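Local coordinates for putative short-chain dehydrogenase/reductase (PDB 5JY1) that binds NAD and probably catalyses NAD-dependent oxidation or reduction as a short-chain dehydrogenase/reductase, at the interface of chains A and B. Residues are numbered along the deposited sequence; one frame, centred on the assembly and turned at random. Chains: chain A/B, Putative short-chain dehydrogenase/reductase.

Contact 1: the interface of chains A and B. Residues chain A 107, 109, 159, 269-271; chain B 180-181, 184.
A:Trp159 lies flat against the C-terminal end of a helix in chain B, one face of its indole resting on B:Ser180 and B:Glu181. The CA of B:Glu181 stands 3.8 Å from the centroid of the six-membered ring of A:Trp159, a CH-pi contact displaced toward the rim. Beyond it, CG of B:Glu181 reaches A:Trp159 CE3 at 3.7 Å, and the carboxylate ends almost parallel to the indole, 8° from its plane. B:Ser180 OG stands above the plane just outside the CD1-NE1 edge, 3.3 Å from A:Trp159 NE1, rather than in line with the N-H.

B:Arg184 buries most surface here. With CG of B:Arg184 between its backbone N and carbonyl carbon (chi1 69°), the extended chain runs past A:Ile269, whose CG2 touches B:Arg184 CD at 3.6 Å. Its guanidinium then meets A:Glu109 tip to tip: NH2 of B:Arg184 makes a salt bridge and hydrogen bond of 3.2 Å to the syn lone pair of A:Glu109 OE1. The other terminal nitrogen, B:Arg184 NH1, donates to B:Glu181 O at 2.7 Å, which helps fix the group's rotation. A water links NH1 with both B:Glu181 OE1 and A:Glu109 OE2, probably easing the repulsion between the two carboxylates.

The chain B residues close helix 162-182 and enter the 3-10 helix 183-185; chain A contributes loops, the 3-10 helix 108-110 and, beyond strand 250-253, A:Ile269 to A:Pro271 near the C-terminus.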
loop_
_atom_site.group_PDB
_atom_site.type_symbol
_atom_site.label_atom_id
_atom_site.label_comp_id
_atom_site.label_asym_id
_atom_site.label_seq_id
_atom_site.Cartn_x
_atom_site.Cartn_y
_atom_site.Cartn_z
ATOM N N LEU A 107 7.054 -20.763 16.041
ATOM C CA LEU A 107 7.459 -20.610 14.648
ATOM C C LEU A 107 6.389 -21.155 13.711
ATOM O O LEU A 107 5.614 -22.046 14.070
ATOM C CB LEU A 107 8.784 -21.332 14.400
ATOM C CG LEU A 107 9.968 -20.815 15.214
ATOM C CD1 LEU A 107 11.119 -21.794 15.123
ATOM C CD2 LEU A 107 10.405 -19.442 14.721
ATOM N N GLU A 109 6.314 -23.086 11.104
ATOM C CA GLU A 109 6.286 -24.526 10.876
ATOM C C GLU A 109 5.873 -25.308 12.118
ATOM O O GLU A 109 5.580 -26.502 12.005
ATOM C CB GLU A 109 7.646 -25.029 10.368
ATOM C CG GLU A 109 8.798 -24.941 11.365
ATOM C CD GLU A 109 9.557 -23.620 11.289
ATOM O OE1 GLU A 109 10.722 -23.575 11.730
ATOM O OE2 GLU A 109 8.993 -22.626 10.790
ATOM N N TRP A 159 6.937 -12.376 13.340
ATOM C CA TRP A 159 7.325 -13.715 13.769
ATOM C C TRP A 159 6.377 -14.244 14.841
ATOM O O TRP A 159 5.876 -13.495 15.684
ATOM C CB TRP A 159 8.741 -13.715 14.347
ATOM C CG TRP A 159 9.869 -13.506 13.378
ATOM C CD1 TRP A 159 10.221 -12.337 12.757
ATOM C CD2 TRP A 159 10.844 -14.482 12.980
ATOM N NE1 TRP A 159 11.336 -12.538 11.974
ATOM C CE2 TRP A 159 11.737 -13.845 12.093
ATOM C CE3 TRP A 159 11.036 -15.838 13.274
ATOM C CZ2 TRP A 159 12.812 -14.518 11.498
ATOM C CZ3 TRP A 159 12.107 -16.508 12.678
ATOM C CH2 TRP A 159 12.983 -15.841 11.805
ATOM N N ILE A 269 17.010 -17.002 17.616
ATOM C CA ILE A 269 16.965 -17.444 16.225
ATOM C C ILE A 269 18.082 -16.748 15.453
ATOM O O ILE A 269 18.133 -15.513 15.408
ATOM C CB ILE A 269 15.593 -17.150 15.593
ATOM C CG1 ILE A 269 14.469 -17.879 16.337
ATOM C CG2 ILE A 269 15.596 -17.511 14.114
ATOM C CD1 ILE A 269 14.551 -19.384 16.272
ATOM N N LYS A 270 18.973 -17.535 14.846
ATOM C CA LYS A 270 20.044 -16.963 14.038
ATOM C C LYS A 270 19.465 -16.386 12.750
ATOM O O LYS A 270 18.706 -17.069 12.056
ATOM C CB LYS A 270 21.103 -18.019 13.727
ATOM C CG LYS A 270 22.412 -17.447 13.203
ATOM C CD LYS A 270 23.483 -18.522 13.068
ATOM C CE LYS A 270 24.778 -17.933 12.533
ATOM N NZ LYS A 270 25.775 -18.983 12.181
ATOM N N PRO A 271 19.773 -15.129 12.410
ATOM C CA PRO A 271 19.180 -14.536 11.197
ATOM C C PRO A 271 19.506 -15.265 9.899
ATOM O O PRO A 271 18.707 -15.199 8.954
ATOM C CB PRO A 271 19.741 -13.102 11.194
ATOM C CG PRO A 271 20.735 -13.034 12.304
ATOM C CD PRO A 271 20.345 -14.091 13.283
ATOM N N SER B 180 8.986 -13.638 6.212
ATOM C CA SER B 180 9.674 -13.115 7.382
ATOM C C SER B 180 10.480 -14.204 8.087
ATOM O O SER B 180 11.649 -14.000 8.432
ATOM C CB SER B 180 8.642 -12.493 8.321
ATOM O OG SER B 180 9.219 -12.086 9.537
ATOM N N GLU B 181 9.865 -15.370 8.314
ATOM C CA GLU B 181 10.483 -16.408 9.140
ATOM C C GLU B 181 11.429 -17.329 8.378
ATOM O O GLU B 181 12.441 -17.778 8.937
ATOM C CB GLU B 181 9.399 -17.263 9.808
ATOM C CG GLU B 181 8.428 -16.463 10.694
ATOM C CD GLU B 181 7.699 -17.350 11.693
ATOM O OE1 GLU B 181 8.167 -18.486 11.940
ATOM O OE2 GLU B 181 6.659 -16.912 12.228
ATOM N N ARG B 184 15.637 -17.191 6.781
ATOM C CA ARG B 184 16.869 -17.669 7.401
ATOM C C ARG B 184 17.359 -18.957 6.761
ATOM O O ARG B 184 18.531 -19.306 6.925
ATOM C CB ARG B 184 16.690 -17.868 8.916
ATOM C CG ARG B 184 15.775 -19.036 9.347
ATOM C CD ARG B 184 15.582 -18.986 10.861
ATOM N NE ARG B 184 14.985 -20.183 11.465
ATOM C CZ ARG B 184 13.678 -20.429 11.490
ATOM N NH1 ARG B 184 12.835 -19.583 10.912
ATOM N NH2 ARG B 184 13.210 -21.522 12.076
HETATM O O HOH W 1 10.253 -20.251 11.238
#

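Contact 2: the interface of chains A and B. Residues chain A 156-159; chain B 176, 180-181.
This is a two-fold interface between identical subunits, in which the loop bearing A:Gly157 lies along the helix of B:Arg176 and B:Ser180; it probably helps hold a dimer within the four-subunit assembly. Chain A's polar links here run through the carbonyls of A:Thr156, A:Gly157 and A:Ala158. A:Gly157 (phi 59°, psi 48°) has a left-handed backbone, a conformation glycine adopts easily, and it carries no side chain to keep the helix at a distance. A:Gly157 CA packs 3.7 Å from B:Arg176 O and 4.1 Å from B:Arg176 CB. The extended arginine chain then leads its guanidinium away from the loop.

One turn further on, B:Ser180 holds OG anti to its own backbone N (chi1 174°). This aims the hydroxyl at the loop, where B:Ser180 OG gives a weak hydrogen bond of 3.0 Å to A:Gly157 O. The same hydroxyl is joined to A:Thr156 O through a water that lies 2.7 Å from that carbonyl oxygen.

A second water binds the next part of the loop. It stands 2.8 Å from A:Ala158 O and 2.8 Å from B:Glu181 OE2, coupling a backbone carbonyl to the carboxylate of the neighbour.

In chain A the segment runs from the end of helix 153-156 into the loop before helix 162-182; in chain B the partners line the last turns of that same helix.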
loop_
_atom_site.group_PDB
_atom_site.type_symbol
_atom_site.label_atom_id
_atom_site.label_comp_id
_atom_site.label_asym_id
_atom_site.label_seq_id
_atom_site.Cartn_x
_atom_site.Cartn_y
_atom_site.Cartn_z
ATOM N N THR A 156 3.941 -6.569 8.622
ATOM C CA THR A 156 5.336 -6.924 8.853
ATOM C C THR A 156 5.577 -8.421 8.766
ATOM O O THR A 156 6.737 -8.844 8.790
ATOM C CB THR A 156 5.823 -6.436 10.226
ATOM O OG1 THR A 156 5.134 -7.153 11.264
ATOM C CG2 THR A 156 5.562 -4.949 10.408
ATOM N N GLY A 157 4.513 -9.229 8.689
ATOM C CA GLY A 157 4.661 -10.672 8.788
ATOM C C GLY A 157 5.299 -11.069 10.104
ATOM O O GLY A 157 6.248 -11.854 10.130
ATOM N N ALA A 158 4.792 -10.520 11.207
ATOM C CA ALA A 158 5.477 -10.643 12.488
ATOM C C ALA A 158 5.721 -12.103 12.858
ATOM O O ALA A 158 4.842 -12.957 12.707
ATOM C CB ALA A 158 4.666 -9.957 13.586
ATOM N N TRP A 159 6.937 -12.376 13.340
ATOM C CA TRP A 159 7.325 -13.715 13.769
ATOM C C TRP A 159 6.377 -14.244 14.841
ATOM O O TRP A 159 5.876 -13.495 15.684
ATOM C CB TRP A 159 8.741 -13.715 14.347
ATOM C CG TRP A 159 9.869 -13.506 13.378
ATOM C CD1 TRP A 159 10.221 -12.337 12.757
ATOM C CD2 TRP A 159 10.844 -14.482 12.980
ATOM N NE1 TRP A 159 11.336 -12.538 11.974
ATOM C CE2 TRP A 159 11.737 -13.845 12.093
ATOM C CE3 TRP A 159 11.036 -15.838 13.274
ATOM C CZ2 TRP A 159 12.812 -14.518 11.498
ATOM C CZ3 TRP A 159 12.107 -16.508 12.678
ATOM C CH2 TRP A 159 12.983 -15.841 11.805
ATOM N N ARG B 176 3.543 -13.007 3.690
ATOM C CA ARG B 176 4.458 -12.141 4.419
ATOM C C ARG B 176 5.013 -12.846 5.649
ATOM O O ARG B 176 6.180 -12.654 6.005
ATOM C CB ARG B 176 3.750 -10.839 4.821
ATOM C CG ARG B 176 3.352 -9.977 3.623
ATOM C CD ARG B 176 2.541 -8.776 4.102
ATOM N NE ARG B 176 2.099 -7.938 2.988
ATOM C CZ ARG B 176 0.991 -7.198 2.999
ATOM N NH1 ARG B 176 0.185 -7.204 4.062
ATOM N NH2 ARG B 176 0.681 -6.462 1.935
ATOM N N SER B 180 8.986 -13.638 6.212
ATOM C CA SER B 180 9.674 -13.115 7.382
ATOM C C SER B 180 10.480 -14.204 8.087
ATOM O O SER B 180 11.649 -14.000 8.432
ATOM C CB SER B 180 8.642 -12.493 8.321
ATOM O OG SER B 180 9.219 -12.086 9.537
ATOM N N GLU B 181 9.865 -15.370 8.314
ATOM C CA GLU B 181 10.483 -16.408 9.140
ATOM C C GLU B 181 11.429 -17.329 8.378
ATOM O O GLU B 181 12.441 -17.778 8.937
ATOM C CB GLU B 181 9.399 -17.263 9.808
ATOM C CG GLU B 181 8.428 -16.463 10.694
ATOM C CD GLU B 181 7.699 -17.350 11.693
ATOM O OE1 GLU B 181 8.167 -18.486 11.940
ATOM O OE2 GLU B 181 6.659 -16.912 12.228
HETATM O O HOH W 2 4.568 -15.366 11.270
HETATM O O HOH W 3 9.183 -8.874 9.964
#

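Contact 3: the interface of chains A and B. Residues chain A 135, 139, 178, 181-182, 184; chain B 107-109, 159.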
loop_
_atom_site.group_PDB
_atom_site.type_symbol
_atom_site.label_atom_id
_atom_site.label_comp_id
_atom_site.label_asym_id
_atom_site.label_seq_id
_atom_site.Cartn_x
_atom_site.Cartn_y
_atom_site.Cartn_z
ATOM N N PHE A 135 -25.922 -6.324 9.304
ATOM C CA PHE A 135 -26.353 -5.803 8.013
ATOM C C PHE A 135 -27.869 -5.697 7.891
ATOM O O PHE A 135 -28.373 -4.781 7.236
ATOM C CB PHE A 135 -25.792 -6.711 6.913
ATOM C CG PHE A 135 -26.324 -6.428 5.541
ATOM C CD1 PHE A 135 -25.842 -5.356 4.796
ATOM C CD2 PHE A 135 -27.258 -7.284 4.963
ATOM C CE1 PHE A 135 -26.313 -5.120 3.513
ATOM C CE2 PHE A 135 -27.733 -7.051 3.686
ATOM C CZ PHE A 135 -27.270 -5.981 2.961
ATOM N N ARG A 139 -29.234 -2.224 6.800
ATOM C CA ARG A 139 -29.839 -2.042 5.483
ATOM C C ARG A 139 -31.224 -1.418 5.597
ATOM O O ARG A 139 -31.562 -0.495 4.849
ATOM C CB ARG A 139 -29.933 -3.383 4.749
ATOM C CG ARG A 139 -30.731 -3.311 3.456
ATOM C CD ARG A 139 -30.807 -4.666 2.749
ATOM N NE ARG A 139 -31.400 -5.685 3.624
ATOM C CZ ARG A 139 -31.359 -6.991 3.405
ATOM N NH1 ARG A 139 -30.772 -7.472 2.315
ATOM N NH2 ARG A 139 -31.906 -7.826 4.285
ATOM N N ALA A 178 -17.097 -5.576 1.747
ATOM C CA ALA A 178 -18.352 -5.041 2.259
ATOM C C ALA A 178 -18.430 -3.532 2.047
ATOM O O ALA A 178 -19.505 -2.998 1.764
ATOM C CB ALA A 178 -18.496 -5.374 3.734
ATOM N N GLU A 181 -19.617 -3.087 -1.605
ATOM C CA GLU A 181 -20.992 -3.452 -1.936
ATOM C C GLU A 181 -22.042 -2.730 -1.100
ATOM O O GLU A 181 -23.136 -2.438 -1.607
ATOM C CB GLU A 181 -21.193 -4.965 -1.776
ATOM C CG GLU A 181 -20.289 -5.824 -2.651
ATOM C CD GLU A 181 -20.791 -7.270 -2.740
ATOM O OE1 GLU A 181 -20.024 -8.147 -3.201
ATOM O OE2 GLU A 181 -21.956 -7.511 -2.347
ATOM N N TRP A 182 -21.771 -2.476 0.178
ATOM C CA TRP A 182 -22.819 -2.021 1.085
ATOM C C TRP A 182 -22.902 -0.503 1.189
ATOM O O TRP A 182 -23.824 0.010 1.837
ATOM C CB TRP A 182 -22.613 -2.652 2.466
ATOM C CG TRP A 182 -22.889 -4.161 2.479
ATOM C CD1 TRP A 182 -23.421 -4.922 1.463
ATOM C CD2 TRP A 182 -22.665 -5.056 3.571
ATOM N NE1 TRP A 182 -23.544 -6.241 1.865
ATOM C CE2 TRP A 182 -23.075 -6.350 3.151
ATOM C CE3 TRP A 182 -22.153 -4.896 4.862
ATOM C CZ2 TRP A 182 -22.986 -7.468 3.983
ATOM C CZ3 TRP A 182 -22.062 -6.001 5.687
ATOM C CH2 TRP A 182 -22.484 -7.276 5.246
ATOM N N ARG A 184 -24.063 1.334 -0.996
ATOM C CA ARG A 184 -25.330 1.740 -1.588
ATOM C C ARG A 184 -26.414 1.924 -0.536
ATOM O O ARG A 184 -27.421 2.592 -0.811
ATOM C CB ARG A 184 -25.776 0.709 -2.640
ATOM C CG ARG A 184 -26.273 -0.638 -2.101
ATOM C CD ARG A 184 -26.593 -1.541 -3.289
ATOM N NE ARG A 184 -27.298 -2.796 -2.970
ATOM C CZ ARG A 184 -26.704 -3.891 -2.499
ATOM N NH1 ARG A 184 -25.403 -3.901 -2.249
ATOM N NH2 ARG A 184 -27.413 -4.992 -2.265
ATOM N N LEU B 107 -24.127 -11.389 -4.396
ATOM C CA LEU B 107 -23.820 -10.299 -3.477
ATOM C C LEU B 107 -23.413 -10.869 -2.121
ATOM O O LEU B 107 -23.741 -12.006 -1.774
ATOM C CB LEU B 107 -25.030 -9.366 -3.347
ATOM C CG LEU B 107 -25.314 -8.578 -4.635
ATOM C CD1 LEU B 107 -26.669 -7.897 -4.596
ATOM C CD2 LEU B 107 -24.223 -7.543 -4.889
ATOM N N LEU B 108 -22.649 -10.077 -1.368
ATOM C CA LEU B 108 -22.033 -10.576 -0.136
ATOM C C LEU B 108 -23.062 -11.167 0.822
ATOM O O LEU B 108 -22.837 -12.244 1.394
ATOM C CB LEU B 108 -21.249 -9.443 0.541
ATOM C CG LEU B 108 -20.505 -9.740 1.846
ATOM C CD1 LEU B 108 -19.494 -10.855 1.667
ATOM C CD2 LEU B 108 -19.789 -8.462 2.286
ATOM N N GLU B 109 -24.206 -10.495 0.997
ATOM C CA GLU B 109 -25.232 -11.001 1.903
ATOM C C GLU B 109 -25.896 -12.268 1.382
ATOM O O GLU B 109 -26.595 -12.940 2.150
ATOM C CB GLU B 109 -26.294 -9.919 2.180
ATOM C CG GLU B 109 -27.122 -9.496 0.968
ATOM C CD GLU B 109 -26.508 -8.345 0.172
ATOM O OE1 GLU B 109 -27.251 -7.674 -0.584
ATOM O OE2 GLU B 109 -25.291 -8.117 0.291
ATOM N N TRP B 159 -17.069 -6.546 -6.369
ATOM C CA TRP B 159 -18.425 -7.049 -6.156
ATOM C C TRP B 159 -18.517 -8.517 -6.536
ATOM O O TRP B 159 -17.888 -8.970 -7.499
ATOM C CB TRP B 159 -19.444 -6.281 -7.003
ATOM C CG TRP B 159 -19.660 -4.833 -6.646
ATOM C CD1 TRP B 159 -18.776 -3.800 -6.835
ATOM C CD2 TRP B 159 -20.845 -4.253 -6.082
ATOM N NE1 TRP B 159 -19.341 -2.614 -6.405
ATOM C CE2 TRP B 159 -20.611 -2.867 -5.947
ATOM C CE3 TRP B 159 -22.083 -4.770 -5.677
ATOM C CZ2 TRP B 159 -21.570 -1.994 -5.413
ATOM C CZ3 TRP B 159 -23.039 -3.894 -5.151
ATOM C CH2 TRP B 159 -22.772 -2.527 -5.027
HETATM O O HOH W 4 -24.270 -6.399 -1.488
HETATM O O HOH W 5 -29.642 -6.562 0.013
#
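B:Glu109 reaches across to A:Phe135 and A:Trp182, the latter ending helix 162-182, the helix that in this short-chain dehydrogenase/reductase carries the YxxxK motif (A:Tyr164 and A:Lys168). From the base outward, CB of B:Glu109 touches A:Phe135 CE2 at 3.5 Å. The chain bends at chi2 (-89°), which keeps it beside the phenyl ring: CG stays by CE2, and CD of B:Glu109 lies 3.7 Å from A:Phe135 CZ. At the tip the two oxygens part company. OE2 of B:Glu109 accepts a hydrogen bond of 3.0 Å from A:Trp182 NE1; the N-H points at it nearly in the indole plane but arrives from above the carboxylate plane. OE1 pairs with A:Arg184, and a water connects it to NH1 of A:Arg139. Another water joins OE2 to A:Glu181 OE2 and to A:Arg184 NH1.

A:Trp182 is held from both faces. A:Phe135 covers the centre of one, while B:Leu108 CD2 sits toward the rim of the other, 3.6 Å from A:Ala178 CB. The backbone N of B:Leu108 donates to A:Glu181 OE2 at 2.8 Å, nearly straight (169° at H), on the syn side, tilted somewhat out of the carboxylate plane. B:Leu107 CD2 packs against A:Glu181 OE2 at 3.4 Å.

Contact 1 and contact 2 adjoin, with centres about 8 Å apart, and share A:Trp159, B:Ser180 and B:Glu181. Contact 3 lies about 39 Å from contact 1 and 32 Å from contact 2, toward the opposite end of the interface. There the roles of the chains are exchanged: chain A supplies the end of helix 162-182 and chain B the loop tryptophan and 3-10 helix 108-110. The two-fold axis thus repeats one docking arrangement at both ends. Since this helix also carries the catalytic tyrosine and lysine, pairing of the subunits may help steady the active sites.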